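Local coordinates for clavulanic acid biosynthesis oligopeptide binding protein 2 (Streptomyces clavuligerus, PDB 2WOL) that probably binds oligopeptides as an extracellular solute-binding protein of the pathway to the beta-lactamase inhibitor clavulanic acid, at residues A[35-40]-A[551-556]; A[57-62]-A[224-229]. All blocks are in the same frame, centred on the assembly; numbering follows the deposited sequence.

Contact 1: A[35-40]-A[551-556]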
ATOM      1  N   LEU A  35      20.768  13.030   7.236  1.00  9.56           N
ATOM      2  CA  LEU A  35      20.086  11.765   7.483  1.00  9.14           C
ATOM      3  C   LEU A  35      20.540  10.766   6.429  1.00  9.04           C
ATOM      4  O   LEU A  35      20.314  10.966   5.235  1.00  8.78           O
ATOM      5  CB  LEU A  35      18.563  11.938   7.456  1.00  9.17           C
ATOM      6  CG  LEU A  35      17.702  10.703   7.758  1.00  9.44           C
ATOM      7  CD1 LEU A  35      17.877  10.193   9.200  1.00  9.62           C
ATOM      8  CD2 LEU A  35      16.244  11.008   7.474  1.00  9.09           C
ATOM      9  N   ARG A  36      21.196   9.702   6.884  1.00  8.74           N
ATOM     10  CA  ARG A  36      21.758   8.699   5.991  1.00  9.23           C
ATOM     11  C   ARG A  36      20.806   7.522   5.852  1.00  8.52           C
ATOM     12  O   ARG A  36      20.625   6.732   6.783  1.00  9.12           O
ATOM     13  CB  ARG A  36      23.128   8.242   6.497  1.00  9.10           C
ATOM     14  CG  ARG A  36      24.193   9.336   6.468  1.00 10.16           C
ATOM     15  CD  ARG A  36      25.459   8.924   7.213  1.00 10.84           C
ATOM     16  NE  ARG A  36      26.006   7.656   6.725  1.00 15.39           N
ATOM     17  CZ  ARG A  36      26.830   7.525   5.684  1.00 17.04           C
ATOM     18  NH1 ARG A  36      27.231   8.588   4.992  1.00 18.31           N
ATOM     19  NH2 ARG A  36      27.257   6.320   5.332  1.00 18.23           N
ATOM     20  N   LEU A  37      20.178   7.436   4.683  1.00  7.95           N
ATOM     21  CA  LEU A  37      19.206   6.389   4.389  1.00  7.71           C
ATOM     22  C   LEU A  37      19.816   5.348   3.468  1.00  7.45           C
ATOM     23  O   LEU A  37      20.797   5.615   2.771  1.00  7.40           O
ATOM     24  CB  LEU A  37      17.947   6.986   3.746  1.00  7.66           C
ATOM     25  CG  LEU A  37      17.186   8.048   4.548  1.00  7.80           C
ATOM     26  CD1 LEU A  37      16.002   8.560   3.759  1.00  8.53           C
ATOM     27  CD2 LEU A  37      16.735   7.498   5.896  1.00  8.15           C
ATOM     28  N   VAL A  38      19.231   4.155   3.468  1.00  7.35           N
ATOM     29  CA  VAL A  38      19.710   3.091   2.598  1.00  7.83           C
ATOM     30  C   VAL A  38      18.531   2.302   2.013  1.00  7.83           C
ATOM     31  O   VAL A  38      17.466   2.205   2.623  1.00  7.71           O
ATOM     32  CB  VAL A  38      20.744   2.185   3.335  1.00  7.73           C
ATOM     33  CG1 VAL A  38      20.104   1.429   4.501  1.00  8.28           C
ATOM     34  CG2 VAL A  38      21.452   1.246   2.360  1.00  7.71           C
ATOM     35  N   SER A  39      18.731   1.776   0.807  1.00  8.14           N
ATOM     36  CA  SER A  39      17.738   0.960   0.118  1.00  8.37           C
ATOM     37  C   SER A  39      18.477  -0.077  -0.714  1.00  8.89           C
ATOM     38  O   SER A  39      19.601   0.171  -1.175  1.00  9.43           O
ATOM     39  CB  SER A  39      16.863   1.835  -0.791  1.00  8.32           C
ATOM     40  OG  SER A  39      15.962   1.053  -1.561  1.00  9.76           O
ATOM     41  N   SER A  40      17.847  -1.233  -0.904  1.00  9.36           N
ATOM     42  CA  SER A  40      18.405  -2.264  -1.771  1.00 10.07           C
ATOM     43  C   SER A  40      18.039  -2.021  -3.230  1.00 10.44           C
ATOM     44  O   SER A  40      18.625  -2.629  -4.125  1.00 11.43           O
ATOM     45  CB  SER A  40      17.947  -3.659  -1.329  1.00  9.91           C
ATOM     46  OG  SER A  40      16.614  -3.928  -1.724  1.00 11.78           O
ATOM     47  N   TYR A 551       8.420   3.542   8.964  1.00  7.13           N
ATOM     48  CA  TYR A 551       8.776   4.763   9.683  1.00  7.11           C
ATOM     49  C   TYR A 551       8.478   6.003   8.849  1.00  6.91           C
ATOM     50  O   TYR A 551       8.713   6.013   7.639  1.00  7.05           O
ATOM     51  CB  TYR A 551      10.263   4.773  10.011  1.00  7.19           C
ATOM     52  CG  TYR A 551      10.746   3.760  11.031  1.00  6.89           C
ATOM     53  CD1 TYR A 551      11.997   3.156  10.886  1.00  7.19           C
ATOM     54  CD2 TYR A 551       9.974   3.420  12.137  1.00  7.04           C
ATOM     55  CE1 TYR A 551      12.469   2.243  11.821  1.00  6.86           C
ATOM     56  CE2 TYR A 551      10.427   2.498  13.071  1.00  7.42           C
ATOM     57  CZ  TYR A 551      11.677   1.918  12.909  1.00  7.01           C
ATOM     58  OH  TYR A 551      12.163   1.010  13.825  1.00  7.53           O
ATOM     59  N   ASP A 552       7.984   7.058   9.494  1.00  6.78           N
ATOM     60  CA  ASP A 552       7.765   8.316   8.787  1.00  6.86           C
ATOM     61  C   ASP A 552       9.085   9.073   8.678  1.00  6.83           C
ATOM     62  O   ASP A 552       9.436   9.881   9.538  1.00  6.92           O
ATOM     63  CB  ASP A 552       6.700   9.165   9.475  1.00  7.11           C
ATOM     64  CG  ASP A 552       6.195  10.296   8.594  1.00  7.48           C
ATOM     65  OD1 ASP A 552       6.419  10.249   7.363  1.00  6.96           O
ATOM     66  OD2 ASP A 552       5.556  11.225   9.134  1.00  8.99           O
ATOM     67  N   ILE A 553       9.815   8.781   7.608  1.00  6.96           N
ATOM     68  CA  ILE A 553      11.126   9.360   7.348  1.00  7.00           C
ATOM     69  C   ILE A 553      11.149  10.879   7.513  1.00  7.01           C
ATOM     70  O   ILE A 553      12.072  11.421   8.111  1.00  6.96           O
ATOM     71  CB  ILE A 553      11.611   8.993   5.922  1.00  7.50           C
ATOM     72  CG1 ILE A 553      11.623   7.468   5.722  1.00  8.30           C
ATOM     73  CG2 ILE A 553      12.966   9.638   5.609  1.00  7.95           C
ATOM     74  CD1 ILE A 553      12.546   6.686   6.646  1.00  8.85           C
ATOM     75  N   GLN A 554      10.130  11.556   6.985  1.00  7.15           N
ATOM     76  CA  GLN A 554      10.109  13.020   6.974  1.00  7.46           C
ATOM     77  C   GLN A 554      10.133  13.641   8.375  1.00  7.74           C
ATOM     78  O   GLN A 554      10.546  14.784   8.538  1.00  8.05           O
ATOM     79  CB  GLN A 554       8.923  13.546   6.154  1.00  7.69           C
ATOM     80  CG  GLN A 554       7.549  13.347   6.779  1.00  7.35           C
ATOM     81  CD  GLN A 554       7.190  14.438   7.766  1.00  8.57           C
ATOM     82  OE1 GLN A 554       7.700  15.559   7.679  1.00  8.73           O
ATOM     83  NE2 GLN A 554       6.300  14.126   8.704  1.00  8.13           N
ATOM     84  N   ALA A 555       9.682  12.883   9.371  1.00  7.59           N
ATOM     85  CA  ALA A 555       9.616  13.377  10.747  1.00  7.59           C
ATOM     86  C   ALA A 555      10.956  13.297  11.481  1.00  7.42           C
ATOM     87  O   ALA A 555      11.132  13.917  12.530  1.00  7.80           O
ATOM     88  CB  ALA A 555       8.557  12.617  11.520  1.00  7.35           C
ATOM     89  N   MET A 556      11.894  12.538  10.923  1.00  7.38           N
ATOM     90  CA  MET A 556      13.135  12.204  11.614  1.00  7.69           C
ATOM     91  C   MET A 556      14.130  13.348  11.648  1.00  7.71           C
ATOM     92  O   MET A 556      14.185  14.169  10.736  1.00  8.29           O
ATOM     93  CB  MET A 556      13.797  10.999  10.958  1.00  7.72           C
ATOM     94  CG  MET A 556      13.032   9.716  11.121  1.00  8.01           C
ATOM     95  SD  MET A 556      13.760   8.423  10.115  1.00  7.92           S
ATOM     96  CE  MET A 556      12.729   7.045  10.608  1.00  9.10           C
TER

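Contact 2: A[57-62]-A[224-229]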
ATOM      1  N   TRP A  57       6.445   6.712  -2.025  1.00  7.41           N
ATOM      2  CA  TRP A  57       5.355   7.554  -1.516  1.00  7.93           C
ATOM      3  C   TRP A  57       5.774   8.184  -0.188  1.00  8.03           C
ATOM      4  O   TRP A  57       5.519   9.361   0.067  1.00  8.33           O
ATOM      5  CB  TRP A  57       4.064   6.758  -1.321  1.00  8.43           C
ATOM      6  CG  TRP A  57       3.513   6.146  -2.572  1.00  9.19           C
ATOM      7  CD1 TRP A  57       3.806   6.498  -3.861  1.00  9.71           C
ATOM      8  CD2 TRP A  57       2.564   5.069  -2.656  1.00  9.93           C
ATOM      9  NE1 TRP A  57       3.099   5.712  -4.740  1.00  9.05           N
ATOM     10  CE2 TRP A  57       2.330   4.826  -4.029  1.00  9.79           C
ATOM     11  CE3 TRP A  57       1.892   4.284  -1.704  1.00 10.88           C
ATOM     12  CZ2 TRP A  57       1.452   3.831  -4.478  1.00 10.46           C
ATOM     13  CZ3 TRP A  57       1.008   3.291  -2.152  1.00 10.39           C
ATOM     14  CH2 TRP A  57       0.804   3.075  -3.530  1.00 10.55           C
ATOM     15  N   LEU A  58       6.431   7.383   0.646  1.00  8.33           N
ATOM     16  CA  LEU A  58       6.949   7.837   1.927  1.00  8.44           C
ATOM     17  C   LEU A  58       8.009   8.929   1.740  1.00  8.42           C
ATOM     18  O   LEU A  58       7.983   9.954   2.423  1.00  8.60           O
ATOM     19  CB  LEU A  58       7.528   6.631   2.672  1.00  8.62           C
ATOM     20  CG  LEU A  58       8.007   6.772   4.112  1.00  9.58           C
ATOM     21  CD1 LEU A  58       6.814   6.948   5.052  1.00 10.44           C
ATOM     22  CD2 LEU A  58       8.811   5.536   4.465  1.00 10.83           C
ATOM     23  N   LEU A  59       8.929   8.705   0.803  1.00  8.29           N
ATOM     24  CA  LEU A  59       9.958   9.688   0.468  1.00  8.58           C
ATOM     25  C   LEU A  59       9.357  10.976  -0.105  1.00  8.29           C
ATOM     26  O   LEU A  59       9.890  12.067   0.107  1.00  8.57           O
ATOM     27  CB  LEU A  59      10.953   9.085  -0.523  1.00  8.91           C
ATOM     28  CG  LEU A  59      12.146   9.930  -0.964  1.00 10.68           C
ATOM     29  CD1 LEU A  59      13.114  10.165   0.187  1.00 11.91           C
ATOM     30  CD2 LEU A  59      12.837   9.244  -2.121  1.00 12.16           C
ATOM     31  N   GLN A  60       8.254  10.842  -0.837  1.00  7.73           N
ATOM     32  CA  GLN A  60       7.576  12.001  -1.414  1.00  7.42           C
ATOM     33  C   GLN A  60       7.057  12.989  -0.368  1.00  7.23           C
ATOM     34  O   GLN A  60       6.831  14.160  -0.675  1.00  7.11           O
ATOM     35  CB  GLN A  60       6.457  11.561  -2.366  1.00  7.13           C
ATOM     36  CG  GLN A  60       6.971  11.205  -3.762  1.00  7.36           C
ATOM     37  CD  GLN A  60       7.475  12.409  -4.545  1.00  8.19           C
ATOM     38  OE1 GLN A  60       7.232  13.560  -4.175  1.00  9.39           O
ATOM     39  NE2 GLN A  60       8.172  12.141  -5.640  1.00  8.11           N
ATOM     40  N   ARG A  61       6.886  12.528   0.869  1.00  7.04           N
ATOM     41  CA  ARG A  61       6.482  13.427   1.951  1.00  7.16           C
ATOM     42  C   ARG A  61       7.555  14.494   2.232  1.00  7.41           C
ATOM     43  O   ARG A  61       7.255  15.545   2.787  1.00  8.17           O
ATOM     44  CB  ARG A  61       6.114  12.642   3.215  1.00  7.30           C
ATOM     45  CG  ARG A  61       4.745  11.980   3.120  1.00  7.22           C
ATOM     46  CD  ARG A  61       4.522  10.908   4.183  1.00  5.86           C
ATOM     47  NE  ARG A  61       4.478  11.408   5.563  1.00  7.42           N
ATOM     48  CZ  ARG A  61       3.446  12.049   6.116  1.00  7.92           C
ATOM     49  NH1 ARG A  61       2.358  12.344   5.409  1.00  7.85           N
ATOM     50  NH2 ARG A  61       3.514  12.418   7.389  1.00  8.71           N
ATOM     51  N   LEU A  62       8.797  14.220   1.836  1.00  7.41           N
ATOM     52  CA  LEU A  62       9.882  15.206   1.952  1.00  7.80           C
ATOM     53  C   LEU A  62       9.961  16.149   0.756  1.00  8.14           C
ATOM     54  O   LEU A  62      10.428  17.286   0.883  1.00  8.26           O
ATOM     55  CB  LEU A  62      11.237  14.507   2.093  1.00  7.78           C
ATOM     56  CG  LEU A  62      11.558  13.772   3.397  1.00  8.04           C
ATOM     57  CD1 LEU A  62      11.003  12.350   3.385  1.00  8.52           C
ATOM     58  CD2 LEU A  62      13.060  13.739   3.609  1.00  8.57           C
ATOM     59  N   THR A 224      22.683   4.034  -7.518  1.00 13.91           N
ATOM     60  CA  THR A 224      23.845   4.440  -6.730  1.00 13.40           C
ATOM     61  C   THR A 224      23.494   5.334  -5.538  1.00 12.72           C
ATOM     62  O   THR A 224      23.779   4.984  -4.387  1.00 12.43           O
ATOM     63  CB  THR A 224      24.909   5.115  -7.630  1.00 13.48           C
ATOM     64  OG1 THR A 224      25.283   4.207  -8.675  1.00 14.25           O
ATOM     65  CG2 THR A 224      26.147   5.501  -6.828  1.00 13.97           C
ATOM     66  N   LEU A 225      22.885   6.484  -5.810  1.00 12.10           N
ATOM     67  CA  LEU A 225      22.558   7.424  -4.743  1.00 11.93           C
ATOM     68  C   LEU A 225      21.443   8.395  -5.108  1.00 11.27           C
ATOM     69  O   LEU A 225      21.147   8.621  -6.287  1.00 11.08           O
ATOM     70  CB  LEU A 225      23.814   8.193  -4.289  1.00 11.95           C
ATOM     71  CG  LEU A 225      24.570   9.081  -5.288  1.00 12.43           C
ATOM     72  CD1 LEU A 225      23.915  10.451  -5.442  1.00 12.49           C
ATOM     73  CD2 LEU A 225      26.025   9.241  -4.848  1.00 12.76           C
ATOM     74  N   LEU A 226      20.836   8.964  -4.073  1.00 10.68           N
ATOM     75  CA  LEU A 226      19.889  10.056  -4.215  1.00 10.37           C
ATOM     76  C   LEU A 226      20.127  11.004  -3.054  1.00 10.52           C
ATOM     77  O   LEU A 226      20.004  10.614  -1.890  1.00 10.51           O
ATOM     78  CB  LEU A 226      18.445   9.536  -4.204  1.00 10.23           C
ATOM     79  CG  LEU A 226      17.322  10.577  -4.218  1.00 10.28           C
ATOM     80  CD1 LEU A 226      17.307  11.365  -5.530  1.00 11.86           C
ATOM     81  CD2 LEU A 226      15.984   9.899  -3.982  1.00 10.59           C
ATOM     82  N   HIS A 227      20.494  12.239  -3.378  1.00 10.54           N
ATOM     83  CA  HIS A 227      20.755  13.257  -2.370  1.00 10.80           C
ATOM     84  C   HIS A 227      19.693  14.338  -2.442  1.00 10.66           C
ATOM     85  O   HIS A 227      19.362  14.826  -3.532  1.00 10.64           O
ATOM     86  CB  HIS A 227      22.152  13.856  -2.557  1.00 11.21           C
ATOM     87  CG  HIS A 227      23.266  12.927  -2.180  1.00 12.53           C
ATOM     88  ND1 HIS A 227      24.578  13.338  -2.087  1.00 15.19           N
ATOM     89  CD2 HIS A 227      23.262  11.612  -1.852  1.00 13.22           C
ATOM     90  CE1 HIS A 227      25.336  12.315  -1.737  1.00 15.24           C
ATOM     91  NE2 HIS A 227      24.561  11.255  -1.586  1.00 15.43           N
ATOM     92  N   LEU A 228      19.159  14.688  -1.276  1.00 10.37           N
ATOM     93  CA  LEU A 228      18.163  15.737  -1.140  1.00 10.34           C
ATOM     94  C   LEU A 228      18.728  16.886  -0.324  1.00 10.50           C
ATOM     95  O   LEU A 228      19.378  16.674   0.702  1.00 10.19           O
ATOM     96  CB  LEU A 228      16.898  15.206  -0.459  1.00 10.55           C
ATOM     97  CG  LEU A 228      16.216  13.937  -0.986  1.00 11.11           C
ATOM     98  CD1 LEU A 228      14.894  13.749  -0.254  1.00 11.12           C
ATOM     99  CD2 LEU A 228      15.991  13.971  -2.499  1.00 11.60           C
ATOM    100  N   GLU A 229      18.478  18.101  -0.798  1.00 10.60           N
ATOM    101  CA  GLU A 229      18.870  19.319  -0.086  1.00 11.18           C
ATOM    102  C   GLU A 229      17.618  20.112   0.272  1.00 10.99           C
ATOM    103  O   GLU A 229      16.543  19.843  -0.256  1.00 10.91           O
ATOM    104  CB  GLU A 229      19.816  20.166  -0.951  1.00 11.11           C
ATOM    105  CG  GLU A 229      19.202  20.594  -2.283  1.00 12.25           C
ATOM    106  CD  GLU A 229      20.135  21.413  -3.152  1.00 12.63           C
ATOM    107  OE1 GLU A 229      21.359  21.412  -2.900  1.00 16.04           O
ATOM    108  OE2 GLU A 229      19.634  22.050  -4.104  1.00 15.20           O
TER

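Contact 1: A[35-40]-A[551-556]
No flat group stands between Leu35 and Leu37 on one side and Ile553 and Met556 on the other; on the loop the flat groups, the Tyr551 ring, the Asp552 carboxylate and the Gln554 amide, lie beside the contact. Behind Ile553, the amide of Gln554 turns back on the carboxylate of Asp552, and Gln554 NE2 bonds to Asp552 OD2 at 3.0 Å. The oxygen lies close to the amide plane, yet the donor comes from above the carboxylate plane, 43° out of it. The Tyr551 ring meets that of His533 at about 50°, and its hydroxyl bonds to Asp297. Between strand and loop only apolar side chains meet. Ile553 CG2 points at the strand and is shared by two leucines, 3.7 Å from Leu37 CD1 and 4.0 Å from Leu35 CD2. Leu35 carries CD2 forward to the isoleucine, and to Met556 CB at 4.3 Å, because its CG swings opposite the main-chain nitrogen (chi1 -178°). Leu37 and Ile553 run past each other in opposite senses. The strand 34-39 sits between 248-253 and 271-272 in the mixed sheet of a type II periplasmic-binding-protein fold. Here a loop close to the C terminus packs on a strand near the N terminus. Residues 553-555 form a short 3-10 turn, with Met556 N bonded to Ile553 O at 3.0 Å, which places Ile553 and Met556 side by side. Ile271, from the neighbouring strand, touches Leu37, Ile553 and Met556.

Contact 2: A[57-62]-A[224-229]
Leu59 presents both of its methyl groups to the strand, one to each of two leucines. Its CD2 meets Leu226 CD2 tip to tip at 3.7 Å, while its CD1 lies 4.0 Å from Leu228 CD1, where the two side chains run at a slant to one another. Leu62, one turn further along the helix, adds its CD2 to the same Leu228 CD1 at 4.3 Å, so that this methyl is touched by two helix residues. Leu226 and Leu228 are two apart on the strand and project from the same face of the sheet toward the helix. Leu226 extends with CG anti to the backbone N (chi1 175°), which brings its end out to Leu59. Residues of the adjoining strands add to this layer: Leu226 also packs on Val217 and Leu251, and Val249 touches both Leu62 and Leu228. The backbone of Leu62 is hydrogen-bonded to Tyr215, linking residue 62 to the edge strand 215-221. The arrangement is a helix lying on a beta-sheet: the axis of helix segment 57-62 passes 11.4 Å from that of strand segment 225-229, at 30° in the same N-to-C sense, with strands 215-221 and 248-253 flanking 225-230.

In the fold
Contacts 1 and 2 lie on the same face of one mixed sheet, with centres about 8 Å apart, and strand 248-253 separates the two strands involved. Strand 34-39 and helix 54-63 follow each other in the chain; residues 57-62 and 224-229 both fall between the two segments of contact 1, which nests contact 2 inside its loop. The helix also joins the contacts directly: Leu58 CD2 packs 3.6 Å from Ile553 CG1, and Arg61 NE makes a salt bridge of 2.9 Å with Asp552 OD1. Arg61 NH1 is hydrogen-bonded to the backbone O of Tyr70. Loop 551-556 is thereby shared, facing strand 34-39 with Ile553 CG2 and helix 54-63 with Ile553 CG1 and Asp552.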